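Local structure of ofchtiv-allosamidin (Ostrinia furnacalis, 6JMB) at residues G136-D139 with I140-S144. The protein is a group IV insect chitinase of glycoside hydrolase family 18, which probably hydrolyses chitin and here carries the inhibitor allosamidin. Sequence-based numbering, arbitrary orientation.
Sequences GEDD and IEQFS
Asp138 holds its CG anti to the backbone N (chi1 -156°), while Gln142, one helical turn on, bends back beside its own backbone N (chi1 -56°) and again at chi2, and these torsions bring carboxylate and amide together. They sit where helix 138-154 gets under way, the helix that follows strand 120-124 and leads to strand 160-165 in a beta-alpha-beta unit of the family 18 TIM barrel. The bond between the side chains, Gln142 NE2 to Asp138 OD2 at 3.1 Å, is weak and bent, and the two flat groups are turned 45° against each other. The main chain joins the same two residues, Gln142 N to Asp138 O at 3.0 Å. Glu141, its chain extended, runs alongside Asp138, so that OE1 stands 3.7 Å from Asp138 OD1; a water that donates to both oxygens probably eases the repulsion expected between two like charges. Acidic residues suit this end of a helix, since its dipole would probably favour their negative charge. With an alanine here in place of Asp138, the Gln142 amide would probably lose this acceptor and the water one of its two carboxylate partners, leaving the ends of Gln142 and Glu141 freer to turn. The CB of Asp139 points away from 140-144, and the residue is buried: Thr133 OG1 and Asn129 N, from the preceding loop, bond OD2, and Ser93 OG of helix 90-97 bonds OD1. Phe143, also buried, packs its side chain against Pro128 of the loop and Val181 of helix 178-184, an apolar role fitting its type, while Phe143 N bonds Asp139 O at 2.8 Å.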
loop_
_atom_site.group_PDB
_atom_site.type_symbol
_atom_site.label_atom_id
_atom_site.label_comp_id
_atom_site.label_asym_id
_atom_site.label_seq_id
_atom_site.Cartn_x
_atom_site.Cartn_y
_atom_site.Cartn_z
ATOM N N GLY A 136 22.604 -0.496 8.776
ATOM C CA GLY A 136 22.521 0.931 8.513
ATOM C C GLY A 136 22.598 1.251 7.034
ATOM O O GLY A 136 21.913 0.644 6.203
ATOM N N GLU A 137 23.453 2.218 6.693
ATOM C CA GLU A 137 23.506 2.728 5.326
ATOM C C GLU A 137 23.929 1.672 4.318
ATOM O O GLU A 137 23.628 1.812 3.124
ATOM C CB GLU A 137 24.447 3.931 5.238
ATOM C CG GLU A 137 23.727 5.266 5.250
ATOM C CD GLU A 137 24.658 6.434 4.997
ATOM O OE1 GLU A 137 25.677 6.248 4.295
ATOM O OE2 GLU A 137 24.369 7.539 5.503
ATOM N N ASP A 138 24.607 0.611 4.760
ATOM C CA ASP A 138 24.967 -0.451 3.833
ATOM C C ASP A 138 23.731 -1.096 3.219
ATOM O O ASP A 138 23.801 -1.622 2.103
ATOM C CB ASP A 138 25.829 -1.504 4.529
ATOM C CG ASP A 138 26.690 -2.280 3.551
ATOM O OD1 ASP A 138 27.358 -1.644 2.705
ATOM O OD2 ASP A 138 26.700 -3.525 3.624
ATOM N N ASP A 139 22.595 -1.048 3.930
ATOM C CA ASP A 139 21.352 -1.617 3.409
ATOM C C ASP A 139 20.984 -1.032 2.051
ATOM O O ASP A 139 20.344 -1.710 1.241
ATOM C CB ASP A 139 20.186 -1.295 4.346
ATOM C CG ASP A 139 20.218 -2.058 5.661
ATOM O OD1 ASP A 139 21.126 -2.882 5.910
ATOM O OD2 ASP A 139 19.293 -1.805 6.459
ATOM N N ILE A 140 21.319 0.240 1.806
ATOM C CA ILE A 140 20.956 0.865 0.535
ATOM C C ILE A 140 21.602 0.116 -0.621
ATOM O O ILE A 140 20.953 -0.199 -1.629
ATOM C CB ILE A 140 21.336 2.359 0.533
ATOM C CG1 ILE A 140 20.673 3.100 1.694
ATOM C CG2 ILE A 140 20.955 2.996 -0.803
ATOM C CD1 ILE A 140 21.189 4.521 1.888
ATOM N N GLU A 141 22.898 -0.192 -0.485
ATOM C CA GLU A 141 23.582 -0.975 -1.508
ATOM C C GLU A 141 23.045 -2.397 -1.558
ATOM O O GLU A 141 22.754 -2.923 -2.641
ATOM C CB GLU A 141 25.092 -0.990 -1.259
ATOM C CG GLU A 141 25.811 -1.981 -2.165
ATOM C CD GLU A 141 27.262 -2.211 -1.792
ATOM O OE1 GLU A 141 27.801 -1.459 -0.954
ATOM O OE2 GLU A 141 27.864 -3.153 -2.350
ATOM N N GLN A 142 22.903 -3.032 -0.391
ATOM C CA GLN A 142 22.560 -4.450 -0.377
ATOM C C GLN A 142 21.158 -4.693 -0.916
ATOM O O GLN A 142 20.906 -5.744 -1.515
ATOM C CB GLN A 142 22.723 -5.035 1.027
ATOM C CG GLN A 142 24.110 -4.848 1.641
ATOM C CD GLN A 142 25.237 -5.292 0.728
ATOM O OE1 GLN A 142 25.113 -6.268 -0.005
ATOM N NE2 GLN A 142 26.355 -4.573 0.780
ATOM N N PHE A 143 20.241 -3.744 -0.710
ATOM C CA PHE A 143 18.913 -3.847 -1.305
ATOM C C PHE A 143 19.007 -3.934 -2.824
ATOM O O PHE A 143 18.381 -4.797 -3.450
ATOM C CB PHE A 143 18.080 -2.638 -0.876
ATOM C CG PHE A 143 16.656 -2.652 -1.371
ATOM C CD1 PHE A 143 15.794 -3.700 -1.071
ATOM C CD2 PHE A 143 16.170 -1.586 -2.103
ATOM C CE1 PHE A 143 14.469 -3.681 -1.513
ATOM C CE2 PHE A 143 14.855 -1.566 -2.555
ATOM C CZ PHE A 143 14.006 -2.610 -2.252
ATOM N N SER A 144 19.810 -3.062 -3.435
ATOM C CA SER A 144 19.956 -3.102 -4.887
ATOM C C SER A 144 20.658 -4.372 -5.353
ATOM O O SER A 144 20.294 -4.937 -6.389
ATOM C CB SER A 144 20.673 -1.847 -5.377
ATOM O OG SER A 144 19.796 -0.732 -5.299
HETATM O O HOH W 1 29.118 -2.575 1.155
#